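PDB 4D4E: armadillo repeat protein arm00016, which is a computationally designed armadillo repeat protein, built as a stack of short helices intended for modular recognition of extended peptides. Local coordinates for residues A121-Q132 with A161-Q172; A181-L189 with A200-A208. All coordinates share one frame; numbering follows the deposited sequence. Where two conformers were deposited one is given.

Interaction 1: A121-Q132 with A161-Q172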
ATOM      1  N   ALA A 121      -0.708   0.206  -1.037  1.00 23.25           N
ATOM      2  CA  ALA A 121      -0.888   1.273  -0.033  1.00 22.72           C
ATOM      3  C   ALA A 121      -1.625   2.460  -0.633  1.00 24.18           C
ATOM      4  O   ALA A 121      -2.556   3.001   0.001  1.00 21.42           O
ATOM      5  CB  ALA A 121       0.420   1.715   0.651  1.00 20.64           C
ATOM      6  N   ASN A 122      -1.225   2.863  -1.839  1.00 21.80           N
ATOM      7  CA  ASN A 122      -1.877   3.994  -2.483  1.00 21.47           C
ATOM      8  C   ASN A 122      -3.326   3.729  -2.818  1.00 23.63           C
ATOM      9  O   ASN A 122      -4.231   4.603  -2.604  1.00 23.46           O
ATOM     10  CB  ASN A 122      -1.086   4.456  -3.689  1.00 20.89           C
ATOM     11  CG  ASN A 122       0.240   5.077  -3.294  1.00 24.04           C
ATOM     12  OD1 ASN A 122       0.453   5.366  -2.122  1.00 24.45           O
ATOM     13  ND2 ASN A 122       1.109   5.310  -4.251  1.00 24.36           N
ATOM     14  N   ILE A 123      -3.550   2.551  -3.393  1.00 24.66           N
ATOM     15  CA  ILE A 123      -4.900   2.131  -3.678  1.00 27.08           C
ATOM     16  C   ILE A 123      -5.741   2.080  -2.401  1.00 26.82           C
ATOM     17  O   ILE A 123      -6.862   2.592  -2.399  1.00 26.95           O
ATOM     18  CB  ILE A 123      -4.951   0.769  -4.346  1.00 25.21           C
ATOM     19  CG1 ILE A 123      -4.265   0.852  -5.713  1.00 26.04           C
ATOM     20  CG2 ILE A 123      -6.430   0.410  -4.542  1.00 28.14           C
ATOM     21  CD1 ILE A 123      -3.837  -0.491  -6.269  1.00 29.39           C
ATOM     22  N   ALA A 124      -5.178   1.520  -1.309  1.00 25.61           N
ATOM     23  CA  ALA A 124      -5.910   1.490  -0.051  1.00 24.26           C
ATOM     24  C   ALA A 124      -6.197   2.857   0.528  1.00 23.16           C
ATOM     25  O   ALA A 124      -7.060   2.961   1.433  1.00 22.55           O
ATOM     26  CB  ALA A 124      -5.244   0.602   0.978  1.00 23.68           C
ATOM     27  N   ALA A 125      -5.496   3.895   0.046  1.00 24.09           N
ATOM     28  CA  ALA A 125      -5.755   5.258   0.503  1.00 26.23           C
ATOM     29  C   ALA A 125      -6.984   5.788  -0.264  1.00 28.44           C
ATOM     30  O   ALA A 125      -7.404   6.939  -0.072  1.00 31.31           O
ATOM     31  CB  ALA A 125      -4.533   6.179   0.329  1.00 23.42           C
ATOM     32  N   GLY A 126      -7.559   4.961  -1.138  1.00 27.63           N
ATOM     33  CA  GLY A 126      -8.803   5.363  -1.848  1.00 28.84           C
ATOM     34  C   GLY A 126     -10.051   5.289  -0.948  1.00 28.30           C
ATOM     35  O   GLY A 126      -9.991   5.515   0.254  1.00 25.41           O
ATOM     36  N   ASN A 127     -11.191   4.941  -1.527  1.00 26.92           N
ATOM     37  CA  ASN A 127     -12.411   4.921  -0.753  1.00 27.77           C
ATOM     38  C   ASN A 127     -12.669   3.528  -0.242  1.00 26.43           C
ATOM     39  O   ASN A 127     -11.896   2.623  -0.580  1.00 25.63           O
ATOM     40  CB  ASN A 127     -13.592   5.544  -1.537  1.00 26.81           C
ATOM     41  CG  ASN A 127     -13.961   4.780  -2.782  1.00 31.53           C
ATOM     42  OD1 ASN A 127     -14.006   3.539  -2.807  1.00 34.19           O
ATOM     43  ND2 ASN A 127     -14.307   5.529  -3.821  1.00 30.76           N
ATOM     44  N   ASN A 128     -13.734   3.351   0.560  1.00 25.38           N
ATOM     45  CA  ASN A 128     -14.086   2.051   1.151  1.00 24.87           C
ATOM     46  C   ASN A 128     -14.337   0.943   0.140  1.00 27.65           C
ATOM     47  O   ASN A 128     -14.033  -0.237   0.412  1.00 27.16           O
ATOM     48  CB  ASN A 128     -15.227   2.188   2.202  1.00 25.41           C
ATOM     49  CG  ASN A 128     -14.741   2.926   3.447  1.00 25.32           C
ATOM     50  OD1 ASN A 128     -13.525   3.145   3.547  1.00 26.32           O
ATOM     51  ND2 ASN A 128     -15.636   3.260   4.414  1.00 24.60           N
ATOM     52  N   GLU A 129     -14.825   1.318  -1.048  1.00 28.99           N
ATOM     53  CA  GLU A 129     -15.080   0.344  -2.078  1.00 31.07           C
ATOM     54  C   GLU A 129     -13.774  -0.094  -2.748  1.00 31.07           C
ATOM     55  O   GLU A 129     -13.638  -1.230  -3.209  1.00 31.76           O
ATOM     56  CB  GLU A 129     -16.146   0.850  -3.034  1.00 34.92           C
ATOM     57  CG  GLU A 129     -17.531   0.893  -2.343  1.00 45.11           C
ATOM     58  CD  GLU A 129     -17.870  -0.347  -1.458  1.00 45.66           C
ATOM     59  OE1 GLU A 129     -18.173  -1.449  -1.990  1.00 40.70           O
ATOM     60  OE2 GLU A 129     -17.878  -0.214  -0.201  1.00 54.68           O
ATOM     61  N   GLN A 130     -12.789   0.789  -2.737  1.00 30.32           N
ATOM     62  CA  GLN A 130     -11.461   0.439  -3.260  1.00 28.15           C
ATOM     63  C   GLN A 130     -10.686  -0.415  -2.258  1.00 26.47           C
ATOM     64  O   GLN A 130     -10.099  -1.417  -2.631  1.00 24.50           O
ATOM     65  CB  GLN A 130     -10.779   1.715  -3.739  1.00 26.92           C
ATOM     66  CG  GLN A 130     -11.701   2.384  -4.776  1.00 26.24           C
ATOM     67  CD  GLN A 130     -11.287   3.793  -5.100  1.00 28.67           C
ATOM     68  OE1 GLN A 130     -10.641   4.454  -4.293  1.00 29.05           O
ATOM     69  NE2 GLN A 130     -11.579   4.244  -6.333  1.00 27.22           N
ATOM     70  N   ILE A 131     -10.721  -0.067  -0.962  1.00 29.14           N
ATOM     71  CA  ILE A 131     -10.259  -0.997   0.083  1.00 25.67           C
ATOM     72  C   ILE A 131     -10.876  -2.427  -0.074  1.00 26.82           C
ATOM     73  O   ILE A 131     -10.189  -3.482   0.081  1.00 26.50           O
ATOM     74  CB  ILE A 131     -10.577  -0.463   1.486  1.00 25.91           C
ATOM     75  CG1 ILE A 131      -9.719   0.816   1.782  1.00 24.79           C
ATOM     76  CG2 ILE A 131     -10.382  -1.589   2.544  1.00 23.97           C
ATOM     77  CD1 ILE A 131     -10.140   1.665   2.975  1.00 22.49           C
ATOM     78  N   GLN A 132     -12.189  -2.455  -0.272  1.00 24.93           N
ATOM     79  CA  GLN A 132     -12.935  -3.705  -0.440  1.00 27.20           C
ATOM     80  C   GLN A 132     -12.420  -4.578  -1.584  1.00 27.30           C
ATOM     81  O   GLN A 132     -12.297  -5.779  -1.390  1.00 28.91           O
ATOM     82  CB  GLN A 132     -14.421  -3.399  -0.684  1.00 27.03           C
ATOM     83  CG  GLN A 132     -15.322  -4.620  -0.633  1.00 29.75           C
ATOM     84  CD  GLN A 132     -15.163  -5.392   0.678  1.00 32.37           C
ATOM     85  OE1 GLN A 132     -14.893  -4.808   1.761  1.00 31.00           O
ATOM     86  NE2 GLN A 132     -15.301  -6.707   0.591  1.00 33.86           N
ATOM     87  N   ALA A 161       0.125   0.347   4.174  1.00 23.58           N
ATOM     88  CA  ALA A 161      -1.057  -0.279   3.526  1.00 25.13           C
ATOM     89  C   ALA A 161      -2.050  -0.753   4.586  1.00 26.65           C
ATOM     90  O   ALA A 161      -3.238  -0.578   4.433  1.00 25.70           O
ATOM     91  CB  ALA A 161      -0.620  -1.448   2.608  1.00 26.96           C
ATOM     92  N   ILE A 162      -1.557  -1.399   5.644  1.00 26.03           N
ATOM     93  CA  ILE A 162      -2.422  -1.908   6.688  1.00 26.31           C
ATOM     94  C   ILE A 162      -3.120  -0.744   7.426  1.00 27.74           C
ATOM     95  O   ILE A 162      -4.320  -0.801   7.668  1.00 27.09           O
ATOM     96  CB  ILE A 162      -1.662  -2.758   7.715  1.00 29.83           C
ATOM     97  CG1 ILE A 162      -1.090  -4.053   7.088  1.00 28.64           C
ATOM     98  CG2 ILE A 162      -2.525  -2.974   9.005  1.00 27.89           C
ATOM     99  CD1 ILE A 162      -2.080  -5.004   6.436  1.00 29.10           C
ATOM    100  N   ALA A 163      -2.369   0.301   7.764  1.00 28.58           N
ATOM    101  CA  ALA A 163      -2.945   1.540   8.326  1.00 27.85           C
ATOM    102  C   ALA A 163      -4.100   2.068   7.426  1.00 26.54           C
ATOM    103  O   ALA A 163      -5.207   2.390   7.937  1.00 27.32           O
ATOM    104  CB  ALA A 163      -1.861   2.626   8.534  1.00 26.54           C
ATOM    105  N   ASN A 164      -3.833   2.190   6.121  1.00 27.03           N
ATOM    106  CA  ASN A 164      -4.842   2.687   5.164  1.00 26.88           C
ATOM    107  C   ASN A 164      -6.101   1.801   5.133  1.00 26.04           C
ATOM    108  O   ASN A 164      -7.212   2.299   5.116  1.00 27.80           O
ATOM    109  CB  ASN A 164      -4.285   2.831   3.756  1.00 25.52           C
ATOM    110  CG  ASN A 164      -3.240   3.898   3.656  1.00 25.43           C
ATOM    111  OD1 ASN A 164      -3.045   4.608   4.598  1.00 26.22           O
ATOM    112  ND2 ASN A 164      -2.546   4.001   2.520  1.00 25.32           N
ATOM    113  N   ILE A 165      -5.913   0.495   5.141  1.00 24.21           N
ATOM    114  CA  ILE A 165      -7.044  -0.404   5.255  1.00 25.04           C
ATOM    115  C   ILE A 165      -7.828  -0.222   6.595  1.00 25.71           C
ATOM    116  O   ILE A 165      -9.094  -0.163   6.602  1.00 24.94           O
ATOM    117  CB  ILE A 165      -6.600  -1.875   4.994  1.00 24.96           C
ATOM    118  CG1 ILE A 165      -6.193  -2.102   3.518  1.00 24.75           C
ATOM    119  CG2 ILE A 165      -7.745  -2.835   5.239  1.00 23.35           C
ATOM    120  CD1 ILE A 165      -5.177  -3.234   3.382  1.00 22.93           C
ATOM    121  N   ALA A 166      -7.082  -0.089   7.709  1.00 25.45           N
ATOM    122  CA  ALA A 166      -7.661   0.123   9.030  1.00 25.06           C
ATOM    123  C   ALA A 166      -8.567   1.383   9.112  1.00 25.82           C
ATOM    124  O   ALA A 166      -9.421   1.472  10.018  1.00 26.85           O
ATOM    125  CB  ALA A 166      -6.538   0.207  10.082  1.00 22.27           C
ATOM    126  N   ALA A 167      -8.390   2.322   8.167  1.00 25.62           N
ATOM    127  CA  ALA A 167      -9.267   3.514   8.037  1.00 24.79           C
ATOM    128  C   ALA A 167     -10.596   3.162   7.341  1.00 24.29           C
ATOM    129  O   ALA A 167     -11.413   4.009   7.187  1.00 24.61           O
ATOM    130  CB  ALA A 167      -8.592   4.646   7.233  1.00 24.50           C
ATOM    131  N   GLY A 168     -10.817   1.917   6.954  1.00 24.51           N
ATOM    132  CA  GLY A 168     -12.059   1.571   6.260  1.00 26.07           C
ATOM    133  C   GLY A 168     -13.211   1.334   7.241  1.00 28.19           C
ATOM    134  O   GLY A 168     -13.251   1.928   8.352  1.00 27.29           O
ATOM    135  N   ASN A 169     -14.161   0.503   6.807  1.00 27.82           N
ATOM    136  CA  ASN A 169     -15.462   0.368   7.481  1.00 28.70           C
ATOM    137  C   ASN A 169     -15.358  -0.752   8.490  1.00 29.07           C
ATOM    138  O   ASN A 169     -14.323  -1.451   8.542  1.00 27.89           O
ATOM    139  CB  ASN A 169     -16.579   0.190   6.437  1.00 27.11           C
ATOM    140  CG  ASN A 169     -16.541  -1.151   5.712  1.00 27.75           C
ATOM    141  OD1 ASN A 169     -16.169  -2.193   6.283  1.00 27.01           O
ATOM    142  ND2 ASN A 169     -17.064  -1.161   4.477  1.00 28.46           N
ATOM    143  N   ASN A 170     -16.363  -0.953   9.312  1.00 28.55           N
ATOM    144  CA  ASN A 170     -16.143  -1.904  10.387  1.00 32.90           C
ATOM    145  C   ASN A 170     -16.105  -3.352   9.881  1.00 32.03           C
ATOM    146  O   ASN A 170     -15.431  -4.188  10.447  1.00 32.11           O
ATOM    147  CB  ASN A 170     -17.086  -1.640  11.581  1.00 35.99           C
ATOM    148  CG  ASN A 170     -16.579  -0.486  12.495  1.00 42.36           C
ATOM    149  OD1 ASN A 170     -15.382  -0.412  12.921  1.00 41.90           O
ATOM    150  ND2 ASN A 170     -17.505   0.380  12.859  1.00 46.70           N
ATOM    151  N   GLU A 171     -16.739  -3.617   8.744  1.00 30.56           N
ATOM    152  CA  GLU A 171     -16.556  -4.908   8.093  1.00 32.86           C
ATOM    153  C   GLU A 171     -15.023  -5.145   7.784  1.00 31.20           C
ATOM    154  O   GLU A 171     -14.456  -6.204   8.092  1.00 27.20           O
ATOM    155  CB  GLU A 171     -17.400  -4.949   6.806  1.00 35.97           C
ATOM    156  CG  GLU A 171     -17.080  -6.112   5.924  1.00 43.03           C
ATOM    157  CD  GLU A 171     -18.238  -6.500   5.065  1.00 44.45           C
ATOM    158  OE1 GLU A 171     -18.581  -5.739   4.146  1.00 42.24           O
ATOM    159  OE2 GLU A 171     -18.794  -7.574   5.330  1.00 47.79           O
ATOM    160  N   GLN A 172     -14.363  -4.131   7.227  1.00 29.95           N
ATOM    161  CA  GLN A 172     -12.974  -4.295   6.713  1.00 29.72           C
ATOM    162  C   GLN A 172     -12.008  -4.433   7.855  1.00 31.14           C
ATOM    163  O   GLN A 172     -10.993  -5.178   7.765  1.00 29.99           O
ATOM    164  CB  GLN A 172     -12.634  -3.121   5.834  1.00 27.09           C
ATOM    165  CG  GLN A 172     -13.539  -3.198   4.617  1.00 26.29           C
ATOM    166  CD  GLN A 172     -13.639  -1.928   3.833  1.00 27.37           C
ATOM    167  OE1 GLN A 172     -13.347  -0.814   4.326  1.00 25.82           O
ATOM    168  NE2 GLN A 172     -14.112  -2.064   2.585  1.00 30.55           N
TER
HETATM  169  O   HOH W   1      -7.659   4.555   3.772  1.00 31.46           O
HETATM  170  O   HOH W   2     -14.309   4.591   6.707  1.00 40.83           O
HETATM  171  O   HOH W   3     -17.171  -3.704   2.997  1.00 25.49           O
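The side-chain amide of Q172 spends both its N-H groups across the contact. NE2 gives one to the backbone O of N128 (2.8 Å) and the other, almost straight at 172°, to OE1 of Q132 (3.0 Å). The Q132 bond falls on a lone pair, the two amides lying nearly coplanar, 9° apart; Q132 reaches there by a bend at its second torsion (chi2 55°). N128 O also accepts from Q132 N, on the opposite face of its plane. CG2 of I131 sits over the face of the Q172 amide, 3.5 Å from CD, while CD1 lies 3.8 Å from CA of G168. Farther along, N164 ND2 donates to A121 O (2.7 Å), coming from above the carbonyl plane, and A124 CB packs against I165 CG1 (3.8 Å).

In the second shell, the capping box of N169 and Q172 fixes the amide's rotation: OE1 of Q172 accepts from N169 N (2.9 Å), and N169 OD1 accepts from Q172 N. With an alanine at Q172, N128 O and Q132 OE1 would probably lose the NE2 donor, N169 N its OE1 acceptor, and I131 its amide cover. One water joins Q132, N169 and E171; another bridges N128 ND2 and A167 O.

The contact aligns the junction of helices 110-124 and 128-136 with that of helices 152-166 and 170-178, the side-by-side stacking of an armadillo array. The same bonds recur one step back, N122 to A79 O and Q130 to N86 O, while L140 and L143 of helix 140-146 cover I165.

Interaction 2: A181-L189 with A200-A208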
ATOM      1  N   ALA A 181      -3.720  -9.296  11.864  1.00 28.49           N
ATOM      2  CA  ALA A 181      -2.923  -8.056  11.765  1.00 28.29           C
ATOM      3  C   ALA A 181      -2.453  -7.501  13.107  1.00 27.35           C
ATOM      4  O   ALA A 181      -1.440  -6.795  13.137  1.00 26.38           O
ATOM      5  CB  ALA A 181      -3.666  -6.965  11.007  1.00 24.95           C
ATOM      6  N   LEU A 182      -3.188  -7.786  14.187  1.00 27.12           N
ATOM      7  CA  LEU A 182      -2.967  -7.108  15.460  1.00 28.84           C
ATOM      8  C   LEU A 182      -1.605  -7.363  16.140  1.00 29.40           C
ATOM      9  O   LEU A 182      -0.942  -6.410  16.507  1.00 30.95           O
ATOM     10  CB  LEU A 182      -4.131  -7.273  16.450  1.00 28.92           C
ATOM     11  CG  LEU A 182      -5.493  -6.704  16.009  1.00 30.72           C
ATOM     12  CD1 LEU A 182      -6.450  -6.577  17.202  1.00 31.15           C
ATOM     13  CD2 LEU A 182      -5.345  -5.356  15.307  1.00 28.46           C
ATOM     14  N   SER A 183      -1.174  -8.593  16.326  1.00 31.97           N
ATOM     15  CA  SER A 183       0.100  -8.832  17.023  0.50 32.34           C
ATOM     16  C   SER A 183       1.321  -8.338  16.204  1.00 32.94           C
ATOM     17  O   SER A 183       2.274  -7.764  16.778  1.00 30.82           O
ATOM     18  CB  SER A 183       0.229 -10.299  17.440  0.50 32.93           C
ATOM     19  OG  SER A 183       1.121 -11.015  16.610  0.50 35.11           O
ATOM     20  N   PRO A 184       1.302  -8.550  14.861  1.00 32.27           N
ATOM     21  CA  PRO A 184       2.361  -7.911  14.102  1.00 31.61           C
ATOM     22  C   PRO A 184       2.362  -6.378  14.187  1.00 29.49           C
ATOM     23  O   PRO A 184       3.420  -5.764  14.157  1.00 26.84           O
ATOM     24  CB  PRO A 184       2.109  -8.400  12.668  1.00 34.05           C
ATOM     25  CG  PRO A 184       1.457  -9.736  12.839  1.00 31.35           C
ATOM     26  CD  PRO A 184       0.640  -9.638  14.086  1.00 33.03           C
ATOM     27  N   LEU A 185       1.189  -5.764  14.308  1.00 26.74           N
ATOM     28  CA  LEU A 185       1.106  -4.301  14.399  1.00 26.61           C
ATOM     29  C   LEU A 185       1.651  -3.817  15.754  1.00 28.44           C
ATOM     30  O   LEU A 185       2.285  -2.740  15.818  1.00 25.19           O
ATOM     31  CB  LEU A 185      -0.334  -3.838  14.213  1.00 24.26           C
ATOM     32  CG  LEU A 185      -0.860  -3.063  13.004  1.00 27.03           C
ATOM     33  CD1 LEU A 185       0.004  -2.913  11.725  1.00 24.28           C
ATOM     34  CD2 LEU A 185      -2.355  -3.351  12.703  1.00 24.33           C
ATOM     35  N   VAL A 186       1.397  -4.601  16.813  1.00 25.86           N
ATOM     36  CA  VAL A 186       1.839  -4.288  18.176  1.00 28.79           C
ATOM     37  C   VAL A 186       3.375  -4.405  18.309  1.00 29.45           C
ATOM     38  O   VAL A 186       4.043  -3.564  18.919  1.00 28.53           O
ATOM     39  CB  VAL A 186       1.068  -5.139  19.219  1.00 26.98           C
ATOM     40  CG1 VAL A 186       1.757  -5.122  20.547  1.00 28.33           C
ATOM     41  CG2 VAL A 186      -0.329  -4.582  19.435  1.00 28.32           C
ATOM     42  N   LYS A 187       3.930  -5.422  17.666  1.00 32.70           N
ATOM     43  CA  LYS A 187       5.375  -5.610  17.509  1.00 31.89           C
ATOM     44  C   LYS A 187       6.072  -4.398  16.783  1.00 29.93           C
ATOM     45  O   LYS A 187       7.065  -3.869  17.255  1.00 27.33           O
ATOM     46  CB  LYS A 187       5.515  -6.952  16.768  1.00 35.26           C
ATOM     47  CG  LYS A 187       6.883  -7.582  16.598  1.00 41.56           C
ATOM     48  CD  LYS A 187       7.605  -6.947  15.426  1.00 45.57           C
ATOM     49  CE  LYS A 187       8.254  -7.974  14.504  1.00 50.42           C
ATOM     50  NZ  LYS A 187       9.634  -8.293  14.930  1.00 52.37           N
ATOM     51  N   LEU A 188       5.475  -3.922  15.689  1.00 26.56           N
ATOM     52  CA  LEU A 188       5.957  -2.786  14.917  0.50 26.72           C
ATOM     53  C   LEU A 188       5.966  -1.474  15.705  1.00 26.84           C
ATOM     54  O   LEU A 188       6.581  -0.505  15.261  1.00 25.22           O
ATOM     55  CB  LEU A 188       5.093  -2.604  13.663  0.50 27.09           C
ATOM     56  CG  LEU A 188       5.534  -3.344  12.397  0.50 29.33           C
ATOM     57  CD1 LEU A 188       6.671  -4.321  12.648  0.50 27.83           C
ATOM     58  CD2 LEU A 188       4.354  -4.010  11.683  0.50 30.10           C
ATOM     59  N   LEU A 189       5.216  -1.428  16.848  1.00 27.03           N
ATOM     60  CA  LEU A 189       5.285  -0.266  17.809  1.00 25.25           C
ATOM     61  C   LEU A 189       6.681  -0.222  18.465  1.00 24.39           C
ATOM     62  O   LEU A 189       7.069   0.785  19.113  1.00 25.73           O
ATOM     63  CB  LEU A 189       4.222  -0.324  18.920  1.00 23.14           C
ATOM     64  CG  LEU A 189       2.746  -0.326  18.486  1.00 23.97           C
ATOM     65  CD1 LEU A 189       1.794  -0.497  19.671  1.00 26.07           C
ATOM     66  CD2 LEU A 189       2.463   0.931  17.718  1.00 21.25           C
ATOM     67  N   ALA A 200       2.197   2.098  12.330  1.00 24.82           N
ATOM     68  CA  ALA A 200       1.646   1.126  13.267  1.00 25.47           C
ATOM     69  C   ALA A 200       0.704   1.793  14.288  1.00 28.01           C
ATOM     70  O   ALA A 200      -0.383   1.279  14.601  1.00 28.83           O
ATOM     71  CB  ALA A 200       2.780   0.329  13.971  1.00 22.59           C
ATOM     72  N   VAL A 201       1.114   2.970  14.790  1.00 28.07           N
ATOM     73  CA  VAL A 201       0.306   3.683  15.742  1.00 28.25           C
ATOM     74  C   VAL A 201      -0.975   4.131  15.039  1.00 26.35           C
ATOM     75  O   VAL A 201      -2.040   4.125  15.614  1.00 26.91           O
ATOM     76  CB  VAL A 201       1.039   4.928  16.320  1.00 27.01           C
ATOM     77  CG1 VAL A 201       0.061   5.812  17.065  1.00 24.77           C
ATOM     78  CG2 VAL A 201       2.181   4.538  17.282  1.00 27.14           C
ATOM     79  N   ALA A 202      -0.859   4.624  13.828  1.00 27.19           N
ATOM     80  CA  ALA A 202      -2.069   5.088  13.105  1.00 25.96           C
ATOM     81  C   ALA A 202      -3.076   3.922  12.925  1.00 25.71           C
ATOM     82  O   ALA A 202      -4.267   4.057  13.200  1.00 28.50           O
ATOM     83  CB  ALA A 202      -1.687   5.637  11.743  1.00 27.35           C
ATOM     84  N   ALA A 203      -2.565   2.775  12.492  1.00 26.54           N
ATOM     85  CA  ALA A 203      -3.407   1.590  12.260  1.00 25.11           C
ATOM     86  C   ALA A 203      -4.216   1.271  13.510  1.00 25.31           C
ATOM     87  O   ALA A 203      -5.412   1.138  13.463  1.00 24.10           O
ATOM     88  CB  ALA A 203      -2.517   0.408  11.928  1.00 24.49           C
ATOM     89  N   ILE A 204      -3.503   1.196  14.630  1.00 27.01           N
ATOM     90  CA  ILE A 204      -4.015   0.859  15.907  1.00 29.17           C
ATOM     91  C   ILE A 204      -4.991   1.919  16.418  1.00 32.73           C
ATOM     92  O   ILE A 204      -6.064   1.567  16.890  1.00 32.29           O
ATOM     93  CB  ILE A 204      -2.850   0.561  16.860  1.00 31.18           C
ATOM     94  CG1 ILE A 204      -2.211  -0.744  16.441  1.00 28.91           C
ATOM     95  CG2 ILE A 204      -3.311   0.541  18.339  1.00 33.36           C
ATOM     96  CD1 ILE A 204      -1.097  -1.160  17.359  1.00 34.53           C
ATOM     97  N   ALA A 205      -4.669   3.194  16.270  1.00 31.40           N
ATOM     98  CA  ALA A 205      -5.674   4.238  16.545  1.00 33.30           C
ATOM     99  C   ALA A 205      -7.002   4.097  15.713  1.00 33.58           C
ATOM    100  O   ALA A 205      -8.098   4.329  16.225  1.00 33.56           O
ATOM    101  CB  ALA A 205      -5.057   5.608  16.346  1.00 32.49           C
ATOM    102  N   ASN A 206      -6.889   3.719  14.443  1.00 33.49           N
ATOM    103  CA  ASN A 206      -8.092   3.445  13.602  1.00 33.52           C
ATOM    104  C   ASN A 206      -8.979   2.303  14.108  1.00 32.96           C
ATOM    105  O   ASN A 206     -10.203   2.418  14.111  1.00 37.53           O
ATOM    106  CB  ASN A 206      -7.720   3.180  12.131  1.00 30.98           C
ATOM    107  CG  ASN A 206      -7.177   4.393  11.439  1.00 33.02           C
ATOM    108  OD1 ASN A 206      -7.719   5.479  11.601  1.00 40.08           O
ATOM    109  ND2 ASN A 206      -6.110   4.220  10.613  1.00 35.39           N
ATOM    110  N   ILE A 207      -8.338   1.203  14.493  1.00 30.91           N
ATOM    111  CA  ILE A 207      -8.982  -0.003  15.005  1.00 32.70           C
ATOM    112  C   ILE A 207      -9.638   0.260  16.367  1.00 35.79           C
ATOM    113  O   ILE A 207     -10.759  -0.255  16.675  1.00 33.29           O
ATOM    114  CB  ILE A 207      -7.942  -1.182  15.038  1.00 33.32           C
ATOM    115  CG1 ILE A 207      -7.429  -1.450  13.606  1.00 30.56           C
ATOM    116  CG2 ILE A 207      -8.568  -2.452  15.608  1.00 32.28           C
ATOM    117  CD1 ILE A 207      -6.201  -2.346  13.475  1.00 31.54           C
ATOM    118  N   ALA A 208      -8.934   1.056  17.185  1.00 32.56           N
ATOM    119  CA  ALA A 208      -9.427   1.427  18.507  1.00 35.71           C
ATOM    120  C   ALA A 208     -10.733   2.256  18.474  1.00 37.94           C
ATOM    121  O   ALA A 208     -11.562   2.111  19.353  1.00 39.27           O
ATOM    122  CB  ALA A 208      -8.347   2.164  19.294  1.00 33.13           C
TER
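Two helices of an armadillo array, 182-187 and 194-208, close on each other here through an interface of apolar side chains, their segment axes 9.4 Å apart at closest and 135° between directions. At one end L182 CD2 slides past I207 CD1 at 3.6 Å, the two side chains running in opposite directions. The same I207 CD1 also meets L185 CD2, which leans on A203 CB (3.8 Å). In the middle I204, its CG1 anti to the carbonyl carbon (chi1 -70°) and its chain extended beyond, sends CD1 between the leucines. There it meets L189 CD1 tip to tip (3.8 Å) and lies 4.1 Å from V186 CG2. A200 CB lies 3.6 Å from the backbone O of L185, where the two backbones are nearest. L189 forks at this end: while CD1 faces I204, CD2 touches V201 CG2 (3.6 Å), the two side chains crossing at about a right angle, and also rests on A200.

A glycerol, probably from the crystallisation liquor, lies beside V201. Around the pair, helix 212-221 covers L182 and I207 through L218, helix 223-229 packs on L189 and V201 through L227, and helix 152-166 meets L185 with V159 and I162.

Interaction 1 joins successive layers of the stack by amide hydrogen bonds and small alanine contacts, whereas interaction 2 closes the greasy interior between two helices farther toward the C-terminus. Their centres are about 15 Å apart, and they meet where helix 152-166 lies against helices 182-187 and 194-208. There I162 CG2 packs on L185 CD1 at 3.7 Å, and A166 O lies 3.2 Å from N206 CB. Helix 170-178 is followed by helix 182-187, making the two contacts consecutive along the chain. N164 and N206 occupy matching places on neighbouring long helices; the placing is consistent with the peptide-backbone role of such asparagines in natural armadillo proteins, although no peptide contact is seen here.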